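Local coordinates for uncharacterized protein (Bacteroides caccae, PDB 4R4K) that is of unknown function but adopts a cystatin-like fold of the NTF2 clan, with polyethylene glycol bound in several pockets in the crystal, at residues 28-41 and 115-128. Residues are numbered along the deposited sequence; the frame is centred on the assembly and turned at random. Where two conformers were deposited one is given.
Sequences TRIKFPLKTPITLL and KWYVVDCYTGWYGY. With PEU (2,5,8,11,14,17,20,23,26,29,32,35,38,41,44,47,50,53,56,59,62,65,68,71,74,77,80-heptacosaoxadooctacontan-82-ol), chain H; ACT (acetate ion), chain E.
In one of its two conformers, Lys-31 runs extended from CG and carries CE over the centre of the Tyr-117 ring; a bend at the last torsion (chi4 -30°) brings NZ over the same face, 4.0 Å from the ring centroid, a cation-pi contact. In this cystatin-like fold, strand 116-123 is an edge strand of the curved antiparallel sheet, and residues 28-41 follow its outer side. A single bridge pairs Ile-30 with Val-118: Val-118 N donates to Arg-29 O (2.8 Å), and Lys-31 N to Val-118 O almost straight (176°). Arg-29, whose NH2 is salt-bridged to Glu-10, turns NH1 onto a lone pair of Trp-116 O (2.9 Å). Val-119 and Asp-120 form a classic bulge opposite Glu-107. Farther on, waters bridge the backbones, one linking Thr-39 O to Tyr-126 O, while Ile-38 CD1 packs on a face of the Tyr-126 ring. The other face meets Trp-125 CB, and the Trp-125 indole lies under the glycol, CCR 3.6 Å from CD2; an alanine here would probably leave this ligand stretch without its flat floor. Thr-36 gives the Asp-120 carboxylate two bonds: N reaches OD1 from above its plane, and OG1 meets the syn lone pair of OD2 at 2.6 Å.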
ATOM      1  N   THR A  28       9.501  -9.307   3.031  1.00 18.34           N
ATOM      2  CA  THR A  28      10.749  -8.996   3.775  1.00 20.28           C
ATOM      3  C   THR A  28      11.053  -7.508   3.832  1.00 20.74           C
ATOM      4  O   THR A  28      11.865  -7.078   4.659  1.00 20.51           O
ATOM      5  CB  THR A  28      12.014  -9.710   3.203  1.00 22.14           C
ATOM      6  OG1 THR A  28      12.436  -9.157   1.948  1.00 20.84           O
ATOM      7  CG2 THR A  28      11.826 -11.223   3.101  1.00 24.84           C
ATOM      8  N   ARG A  29      10.428  -6.718   2.948  1.00 19.11           N
ATOM      9  CA  ARG A  29      10.694  -5.282   2.862  1.00 16.16           C
ATOM     10  C   ARG A  29       9.561  -4.395   3.339  1.00 19.59           C
ATOM     11  O   ARG A  29       9.424  -3.251   2.916  1.00 19.67           O
ATOM     12  CB  ARG A  29      11.112  -4.918   1.451  1.00 17.66           C
ATOM     13  CG  ARG A  29      12.415  -5.532   1.018  1.00 17.25           C
ATOM     14  CD  ARG A  29      13.568  -5.242   1.980  1.00 18.59           C
ATOM     15  NE  ARG A  29      14.828  -5.611   1.361  1.00 18.82           N
ATOM     16  CZ  ARG A  29      15.494  -4.866   0.483  1.00 21.18           C
ATOM     17  NH1 ARG A  29      15.082  -3.652   0.126  1.00 20.18           N
ATOM     18  NH2 ARG A  29      16.598  -5.348  -0.049  1.00 23.38           N
ATOM     19  N   ILE A  30       8.768  -4.920   4.257  1.00 16.95           N
ATOM     20  CA  ILE A  30       7.739  -4.141   4.902  1.00 20.08           C
ATOM     21  C   ILE A  30       7.983  -4.209   6.400  1.00 21.27           C
ATOM     22  O   ILE A  30       8.178  -5.300   6.941  1.00 23.41           O
ATOM     23  CB  ILE A  30       6.337  -4.668   4.577  1.00 18.08           C
ATOM     24  CG1 ILE A  30       6.129  -4.688   3.051  1.00 19.34           C
ATOM     25  CG2 ILE A  30       5.315  -3.771   5.266  1.00 21.28           C
ATOM     26  CD1 ILE A  30       4.943  -5.501   2.581  1.00 21.25           C
ATOM     27  N   LYS A  31       8.030  -3.046   7.046  1.00 22.30           N
ATOM     28  CA  LYS A  31       8.255  -2.984   8.492  0.50 23.13           C
ATOM     29  C   LYS A  31       6.925  -2.989   9.252  1.00 21.35           C
ATOM     30  O   LYS A  31       6.307  -1.956   9.444  1.00 20.87           O
ATOM     31  CB  LYS A  31       9.108  -1.768   8.856  0.50 24.45           C
ATOM     32  CG  LYS A  31      10.571  -1.920   8.419  0.50 27.41           C
ATOM     33  CD  LYS A  31      11.432  -0.731   8.821  0.50 33.42           C
ATOM     34  CE  LYS A  31      12.934  -1.049   8.846  0.50 38.75           C
ATOM     35  NZ  LYS A  31      13.265  -2.466   9.186  0.50 37.50           N
ATOM     36  N   PHE A  32       6.495  -4.179   9.659  1.00 24.36           N
ATOM     37  CA  PHE A  32       5.271  -4.379  10.409  1.00 24.09           C
ATOM     38  C   PHE A  32       5.546  -4.273  11.905  1.00 27.65           C
ATOM     39  O   PHE A  32       6.610  -4.690  12.358  1.00 26.65           O
ATOM     40  CB  PHE A  32       4.690  -5.771  10.121  1.00 24.51           C
ATOM     41  CG  PHE A  32       4.260  -5.980   8.690  1.00 21.13           C
ATOM     42  CD1 PHE A  32       3.121  -5.356   8.192  1.00 21.30           C
ATOM     43  CD2 PHE A  32       4.970  -6.847   7.831  1.00 23.11           C
ATOM     44  CE1 PHE A  32       2.715  -5.559   6.888  1.00 21.60           C
ATOM     45  CE2 PHE A  32       4.557  -7.059   6.512  1.00 23.69           C
ATOM     46  CZ  PHE A  32       3.433  -6.417   6.040  1.00 21.72           C
ATOM     47  N   PRO A  33       4.567  -3.772  12.683  1.00 29.01           N
ATOM     48  CA  PRO A  33       3.280  -3.250  12.230  1.00 25.87           C
ATOM     49  C   PRO A  33       3.491  -1.886  11.642  1.00 26.19           C
ATOM     50  O   PRO A  33       4.425  -1.178  12.022  1.00 23.92           O
ATOM     51  CB  PRO A  33       2.444  -3.161  13.517  1.00 27.94           C
ATOM     52  CG  PRO A  33       3.446  -3.079  14.611  1.00 31.56           C
ATOM     53  CD  PRO A  33       4.649  -3.849  14.157  1.00 29.71           C
ATOM     54  N   LEU A  34       2.682  -1.525  10.654  1.00 23.58           N
ATOM     55  CA  LEU A  34       2.898  -0.262   9.976  1.00 21.02           C
ATOM     56  C   LEU A  34       2.635   0.905  10.917  1.00 25.46           C
ATOM     57  O   LEU A  34       1.973   0.755  11.954  1.00 25.88           O
ATOM     58  CB  LEU A  34       2.038  -0.176   8.719  1.00 23.62           C
ATOM     59  CG  LEU A  34       2.350  -1.254   7.677  1.00 26.04           C
ATOM     60  CD1 LEU A  34       1.341  -1.176   6.550  1.00 27.80           C
ATOM     61  CD2 LEU A  34       3.769  -1.130   7.152  1.00 28.32           C
ATOM     62  N   LYS A  35       3.170   2.063  10.561  1.00 26.09           N
ATOM     63  CA  LYS A  35       3.103   3.227  11.438  1.00 30.52           C
ATOM     64  C   LYS A  35       1.670   3.632  11.792  1.00 30.61           C
ATOM     65  O   LYS A  35       1.391   3.985  12.940  1.00 30.25           O
ATOM     66  CB  LYS A  35       3.856   4.411  10.838  1.00 33.13           C
ATOM     67  CG  LYS A  35       5.365   4.286  10.966  1.00 44.17           C
ATOM     68  CD  LYS A  35       6.069   5.621  10.788  1.00 54.79           C
ATOM     69  CE  LYS A  35       6.129   6.041   9.331  1.00 60.44           C
ATOM     70  NZ  LYS A  35       6.807   7.359   9.157  1.00 67.02           N
ATOM     71  N   THR A  36       0.763   3.544  10.830  1.00 28.14           N
ATOM     72  CA  THR A  36      -0.627   3.936  11.065  1.00 26.74           C
ATOM     73  C   THR A  36      -1.501   2.688  11.131  1.00 28.28           C
ATOM     74  O   THR A  36      -1.577   1.918  10.173  1.00 24.16           O
ATOM     75  CB  THR A  36      -1.132   4.881   9.965  1.00 29.24           C
ATOM     76  OG1 THR A  36      -0.262   6.011   9.882  1.00 32.31           O
ATOM     77  CG2 THR A  36      -2.568   5.358  10.254  1.00 28.95           C
ATOM     78  N   PRO A  37      -2.176   2.469  12.275  1.00 27.17           N
ATOM     79  CA  PRO A  37      -3.049   1.302  12.345  1.00 24.57           C
ATOM     80  C   PRO A  37      -4.339   1.500  11.547  1.00 25.92           C
ATOM     81  O   PRO A  37      -4.642   2.600  11.095  1.00 25.70           O
ATOM     82  CB  PRO A  37      -3.372   1.196  13.838  1.00 26.22           C
ATOM     83  CG  PRO A  37      -3.303   2.593  14.332  1.00 27.70           C
ATOM     84  CD  PRO A  37      -2.229   3.271  13.515  1.00 25.89           C
ATOM     85  N   ILE A  38      -5.080   0.423  11.364  1.00 27.70           N
ATOM     86  CA  ILE A  38      -6.375   0.477  10.724  1.00 27.49           C
ATOM     87  C   ILE A  38      -7.341   1.053  11.758  1.00 30.85           C
ATOM     88  O   ILE A  38      -7.389   0.540  12.853  1.00 26.73           O
ATOM     89  CB  ILE A  38      -6.795  -0.931  10.259  1.00 28.71           C
ATOM     90  CG1 ILE A  38      -5.834  -1.425   9.148  1.00 27.58           C
ATOM     91  CG2 ILE A  38      -8.229  -0.950   9.742  1.00 25.24           C
ATOM     92  CD1 ILE A  38      -5.815  -2.929   8.957  1.00 30.61           C
ATOM     93  N   THR A  39      -8.089   2.096  11.394  1.00 23.39           N
ATOM     94  CA  THR A  39      -9.075   2.737  12.277  1.00 25.80           C
ATOM     95  C   THR A  39     -10.476   2.616  11.666  1.00 22.99           C
ATOM     96  O   THR A  39     -10.734   3.116  10.574  1.00 26.63           O
ATOM     97  CB  THR A  39      -8.806   4.235  12.493  1.00 32.10           C
ATOM     98  OG1 THR A  39      -7.508   4.405  13.044  1.00 36.79           O
ATOM     99  CG2 THR A  39      -9.823   4.844  13.461  1.00 33.36           C
ATOM    100  N   LEU A  40     -11.371   1.978  12.412  1.00 24.26           N
ATOM    101  CA  LEU A  40     -12.768   1.756  11.990  1.00 22.81           C
ATOM    102  C   LEU A  40     -13.758   2.296  13.072  1.00 23.66           C
ATOM    103  O   LEU A  40     -13.372   2.407  14.234  1.00 28.14           O
ATOM    104  CB  LEU A  40     -12.967   0.257  11.777  1.00 25.82           C
ATOM    105  CG  LEU A  40     -11.948  -0.451  10.853  1.00 30.62           C
ATOM    106  CD1 LEU A  40     -12.135  -1.959  10.879  1.00 31.70           C
ATOM    107  CD2 LEU A  40     -12.032   0.034   9.421  1.00 33.67           C
ATOM    108  N   LEU A  41     -14.990   2.660  12.709  1.00 28.95           N
ATOM    109  CA  LEU A  41     -16.029   3.026  13.710  1.00 30.29           C
ATOM    110  C   LEU A  41     -16.699   1.757  14.192  1.00 25.75           C
ATOM    111  O   LEU A  41     -17.102   0.939  13.371  1.00 29.29           O
ATOM    112  CB  LEU A  41     -17.116   3.938  13.116  1.00 38.37           C
ATOM    113  CG  LEU A  41     -17.238   5.414  13.455  1.00 42.70           C
ATOM    114  CD1 LEU A  41     -18.665   5.873  13.185  1.00 45.43           C
ATOM    115  CD2 LEU A  41     -16.855   5.693  14.895  1.00 33.06           C
ATOM    116  N   LYS A 115      18.803  -0.245   2.538  1.00 19.50           N
ATOM    117  CA  LYS A 115      17.704  -0.985   1.916  1.00 19.58           C
ATOM    118  C   LYS A 115      16.412  -0.185   2.010  1.00 19.28           C
ATOM    119  O   LYS A 115      16.162   0.505   2.985  1.00 19.01           O
ATOM    120  CB  LYS A 115      17.524  -2.331   2.599  1.00 20.84           C
ATOM    121  CG  LYS A 115      18.686  -3.287   2.434  1.00 25.16           C
ATOM    122  CD  LYS A 115      18.398  -4.605   3.141  1.00 28.23           C
ATOM    123  CE  LYS A 115      19.498  -5.620   2.933  1.00 30.76           C
ATOM    124  NZ  LYS A 115      19.195  -6.879   3.658  1.00 30.12           N
ATOM    125  N   TRP A 116      15.576  -0.321   0.990  1.00 18.67           N
ATOM    126  CA  TRP A 116      14.256   0.298   0.995  1.00 18.84           C
ATOM    127  C   TRP A 116      13.227  -0.594   1.672  1.00 18.14           C
ATOM    128  O   TRP A 116      13.234  -1.819   1.495  1.00 16.39           O
ATOM    129  CB  TRP A 116      13.810   0.598  -0.424  1.00 17.23           C
ATOM    130  CG  TRP A 116      14.549   1.731  -1.050  1.00 16.27           C
ATOM    131  CD1 TRP A 116      15.621   1.640  -1.879  1.00 17.10           C
ATOM    132  CD2 TRP A 116      14.228   3.119  -0.955  1.00 18.26           C
ATOM    133  NE1 TRP A 116      16.004   2.887  -2.282  1.00 19.36           N
ATOM    134  CE2 TRP A 116      15.161   3.818  -1.741  1.00 18.07           C
ATOM    135  CE3 TRP A 116      13.251   3.843  -0.274  1.00 16.72           C
ATOM    136  CZ2 TRP A 116      15.159   5.210  -1.856  1.00 21.47           C
ATOM    137  CZ3 TRP A 116      13.231   5.221  -0.405  1.00 19.51           C
ATOM    138  CH2 TRP A 116      14.179   5.894  -1.192  1.00 19.55           C
ATOM    139  N   TYR A 117      12.356   0.042   2.439  1.00 18.44           N
ATOM    140  CA  TYR A 117      11.236  -0.608   3.082  1.00 19.21           C
ATOM    141  C   TYR A 117       9.980   0.234   2.958  1.00 18.11           C
ATOM    142  O   TYR A 117      10.038   1.472   2.913  1.00 18.78           O
ATOM    143  CB  TYR A 117      11.483  -0.778   4.572  1.00 19.74           C
ATOM    144  CG  TYR A 117      12.612  -1.660   4.908  1.00 19.01           C
ATOM    145  CD1 TYR A 117      13.883  -1.141   4.974  1.00 19.86           C
ATOM    146  CD2 TYR A 117      12.433  -3.012   5.188  1.00 21.29           C
ATOM    147  CE1 TYR A 117      14.931  -1.956   5.284  1.00 23.90           C
ATOM    148  CE2 TYR A 117      13.489  -3.841   5.488  1.00 22.00           C
ATOM    149  CZ  TYR A 117      14.738  -3.283   5.547  1.00 25.66           C
ATOM    150  OH  TYR A 117      15.805  -4.073   5.823  1.00 30.71           O
ATOM    151  N   VAL A 118       8.855  -0.464   2.959  1.00 18.36           N
ATOM    152  CA  VAL A 118       7.573   0.182   3.207  1.00 18.55           C
ATOM    153  C   VAL A 118       7.430   0.339   4.713  1.00 18.10           C
ATOM    154  O   VAL A 118       7.600  -0.631   5.445  1.00 18.95           O
ATOM    155  CB  VAL A 118       6.411  -0.640   2.650  1.00 17.32           C
ATOM    156  CG1 VAL A 118       5.077  -0.072   3.141  1.00 18.79           C
ATOM    157  CG2 VAL A 118       6.480  -0.630   1.138  1.00 18.00           C
ATOM    158  N   VAL A 119       7.182   1.568   5.155  1.00 18.12           N
ATOM    159  CA  VAL A 119       6.979   1.849   6.576  1.00 18.67           C
ATOM    160  C   VAL A 119       5.559   2.244   6.946  1.00 20.96           C
ATOM    161  O   VAL A 119       5.199   2.209   8.126  1.00 21.10           O
ATOM    162  CB  VAL A 119       7.958   2.911   7.100  1.00 21.06           C
ATOM    163  CG1 VAL A 119       9.399   2.425   6.949  1.00 24.62           C
ATOM    164  CG2 VAL A 119       7.749   4.255   6.422  1.00 21.14           C
ATOM    165  N   ASP A 120       4.736   2.618   5.962  1.00 19.74           N
ATOM    166  CA  ASP A 120       3.352   2.916   6.240  1.00 21.62           C
ATOM    167  C   ASP A 120       2.531   2.746   4.986  1.00 21.50           C
ATOM    168  O   ASP A 120       3.057   2.824   3.860  1.00 19.25           O
ATOM    169  CB  ASP A 120       3.183   4.323   6.805  1.00 23.51           C
ATOM    170  CG  ASP A 120       1.942   4.461   7.693  1.00 26.30           C
ATOM    171  OD1 ASP A 120       1.213   3.466   7.945  1.00 25.28           O
ATOM    172  OD2 ASP A 120       1.686   5.600   8.141  1.00 27.72           O
ATOM    173  N   CYS A 121       1.254   2.499   5.187  1.00 20.55           N
ATOM    174  CA  CYS A 121       0.347   2.341   4.077  1.00 22.96           C
ATOM    175  C   CYS A 121      -1.080   2.629   4.537  1.00 23.48           C
ATOM    176  O   CYS A 121      -1.477   2.249   5.641  1.00 22.62           O
ATOM    177  CB  CYS A 121       0.440   0.937   3.514  1.00 22.19           C
ATOM    178  SG  CYS A 121      -0.746   0.546   2.198  1.00 24.37           S
ATOM    179  N   TYR A 122      -1.791   3.370   3.703  1.00 22.09           N
ATOM    180  CA  TYR A 122      -3.232   3.483   3.774  1.00 21.17           C
ATOM    181  C   TYR A 122      -3.745   2.747   2.556  1.00 19.41           C
ATOM    182  O   TYR A 122      -3.281   2.987   1.438  1.00 18.57           O
ATOM    183  CB  TYR A 122      -3.709   4.945   3.727  1.00 21.38           C
ATOM    184  CG  TYR A 122      -5.205   4.992   3.544  1.00 21.72           C
ATOM    185  CD1 TYR A 122      -6.066   4.743   4.628  1.00 27.18           C
ATOM    186  CD2 TYR A 122      -5.766   5.203   2.290  1.00 22.45           C
ATOM    187  CE1 TYR A 122      -7.444   4.735   4.464  1.00 25.97           C
ATOM    188  CE2 TYR A 122      -7.144   5.203   2.106  1.00 24.11           C
ATOM    189  CZ  TYR A 122      -7.979   4.957   3.197  1.00 25.18           C
ATOM    190  OH  TYR A 122      -9.334   4.953   3.051  1.00 27.75           O
ATOM    191  N   THR A 123      -4.676   1.833   2.764  1.00 22.51           N
ATOM    192  CA  THR A 123      -5.358   1.197   1.643  1.00 21.33           C
ATOM    193  C   THR A 123      -6.863   1.202   1.803  1.00 22.42           C
ATOM    194  O   THR A 123      -7.387   0.929   2.885  1.00 20.70           O
ATOM    195  CB  THR A 123      -4.843  -0.230   1.391  1.00 23.65           C
ATOM    196  OG1 THR A 123      -5.648  -0.853   0.380  1.00 26.16           O
ATOM    197  CG2 THR A 123      -4.888  -1.075   2.637  1.00 24.41           C
ATOM    198  N   GLY A 124      -7.559   1.517   0.713  1.00 22.97           N
ATOM    199  CA  GLY A 124      -9.016   1.480   0.693  1.00 22.65           C
ATOM    200  C   GLY A 124      -9.608   0.109   1.009  1.00 22.75           C
ATOM    201  O   GLY A 124     -10.787   0.013   1.242  1.00 30.25           O
ATOM    202  N   TRP A 125      -8.815  -0.966   0.951  1.00 24.97           N
ATOM    203  CA  TRP A 125      -9.299  -2.284   1.419  1.00 23.89           C
ATOM    204  C   TRP A 125      -9.825  -2.190   2.857  1.00 26.75           C
ATOM    205  O   TRP A 125     -10.771  -2.879   3.214  1.00 25.89           O
ATOM    206  CB  TRP A 125      -8.187  -3.327   1.379  1.00 27.94           C
ATOM    207  CG  TRP A 125      -7.983  -4.040   0.098  1.00 25.96           C
ATOM    208  CD1 TRP A 125      -6.945  -3.877  -0.767  1.00 29.16           C
ATOM    209  CD2 TRP A 125      -8.795  -5.104  -0.438  1.00 27.04           C
ATOM    210  NE1 TRP A 125      -7.083  -4.750  -1.812  1.00 30.83           N
ATOM    211  CE2 TRP A 125      -8.207  -5.510  -1.631  1.00 29.56           C
ATOM    212  CE3 TRP A 125      -9.966  -5.741  -0.019  1.00 29.49           C
ATOM    213  CZ2 TRP A 125      -8.751  -6.534  -2.423  1.00 32.64           C
ATOM    214  CZ3 TRP A 125     -10.522  -6.747  -0.815  1.00 31.50           C
ATOM    215  CH2 TRP A 125      -9.909  -7.128  -1.994  1.00 33.08           C
ATOM    216  N   TYR A 126      -9.161  -1.362   3.659  1.00 21.51           N
ATOM    217  CA  TYR A 126      -9.519  -1.122   5.026  1.00 23.63           C
ATOM    218  C   TYR A 126      -9.908   0.341   5.268  1.00 26.97           C
ATOM    219  O   TYR A 126      -9.515   0.964   6.255  1.00 31.41           O
ATOM    220  CB  TYR A 126      -8.380  -1.525   5.940  1.00 23.44           C
ATOM    221  CG  TYR A 126      -7.851  -2.924   5.694  1.00 21.44           C
ATOM    222  CD1 TYR A 126      -8.663  -4.021   5.832  1.00 23.83           C
ATOM    223  CD2 TYR A 126      -6.539  -3.133   5.317  1.00 22.68           C
ATOM    224  CE1 TYR A 126      -8.173  -5.288   5.603  1.00 22.69           C
ATOM    225  CE2 TYR A 126      -6.032  -4.398   5.078  1.00 19.55           C
ATOM    226  CZ  TYR A 126      -6.850  -5.471   5.215  1.00 20.17           C
ATOM    227  OH  TYR A 126      -6.356  -6.726   5.012  1.00 21.97           O
ATOM    228  N   GLY A 127     -10.742   0.871   4.384  1.00 27.63           N
ATOM    229  CA  GLY A 127     -11.201   2.251   4.478  1.00 32.57           C
ATOM    230  C   GLY A 127     -12.022   2.535   5.713  1.00 34.08           C
ATOM    231  O   GLY A 127     -12.549   1.633   6.398  1.00 34.16           O
ATOM    232  N   TYR A 128     -12.165   3.819   5.999  1.00 38.10           N
ATOM    233  CA  TYR A 128     -12.933   4.217   7.154  0.50 41.34           C
ATOM    234  C   TYR A 128     -14.395   3.842   6.904  1.00 38.01           C
ATOM    235  O   TYR A 128     -15.132   3.711   7.843  1.00 49.93           O
ATOM    236  CB  TYR A 128     -12.831   5.706   7.423  0.50 44.28           C
ATOM    237  CG  TYR A 128     -13.375   6.069   8.783  0.50 42.79           C
ATOM    238  CD1 TYR A 128     -12.597   5.894   9.927  0.50 42.65           C
ATOM    239  CD2 TYR A 128     -14.659   6.555   8.931  0.50 45.08           C
ATOM    240  CE1 TYR A 128     -13.076   6.218  11.179  0.50 45.36           C
ATOM    241  CE2 TYR A 128     -15.150   6.878  10.178  0.50 44.35           C
ATOM    242  CZ  TYR A 128     -14.354   6.709  11.295  0.50 42.99           C
ATOM    243  OH  TYR A 128     -14.843   7.027  12.536  0.50 43.48           O
TER
HETATM  244  OCP PEU H 204     -12.542  -2.864  -3.153  1.00 69.77           O
HETATM  245  CCQ PEU H 204     -11.448  -3.453  -2.455  1.00 63.97           C
HETATM  246  CCR PEU H 204     -10.330  -2.430  -2.290  1.00 64.08           C
HETATM  247  OCS PEU H 204      -9.921  -1.940  -3.569  1.00 65.03           O
HETATM  248  CCT PEU H 204      -9.969  -0.507  -3.682  1.00 59.68           C
HETATM  249  CCU PEU H 204      -8.813   0.142  -2.926  1.00 48.08           C
HETATM  250  OCV PEU H 204      -7.595  -0.447  -3.375  1.00 52.21           O
HETATM  251  CCW PEU H 204      -6.426   0.271  -2.996  1.00 52.26           C
HETATM  252  CCX PEU H 204      -5.249  -0.689  -3.020  1.00 53.99           C
HETATM  253  OCY PEU H 204      -5.091  -1.308  -4.302  1.00 56.25           O
HETATM  254  CCZ PEU H 204      -3.953  -2.184  -4.406  1.00 59.33           C
HETATM  255  CDA PEU H 204      -4.134  -3.491  -3.630  1.00 53.89           C
HETATM  256  ODB PEU H 204      -3.833  -4.629  -4.439  1.00 65.31           O
HETATM  257  CDC PEU H 204      -4.823  -5.663  -4.411  1.00 61.82           C
HETATM  258  CDD PEU H 204      -6.034  -5.217  -5.232  1.00 66.55           C
HETATM  259  ODE PEU H 204      -6.827  -6.341  -5.627  1.00 64.90           O
HETATM  260  C   ACT E 201      17.731  -9.323   0.682  1.00 46.73           C
HETATM  261  O   ACT E 201      17.742  -8.156   0.265  1.00 36.71           O
HETATM  262  OXT ACT E 201      18.526  -9.689   1.569  1.00 61.78           O
HETATM  263  CH3 ACT E 201      16.753 -10.304   0.105  1.00 48.15           C
HETATM  264  O   HOH W   1       6.706   0.814   9.943  1.00 22.51           O
HETATM  265  O   HOH W   2      -2.890   2.509   7.875  1.00 27.89           O
HETATM  266  O   HOH W   3      -9.222   3.027   8.051  1.00 39.63           O
HETATM  267  O   HOH W   4     -15.753   1.973  10.012  1.00 41.58           O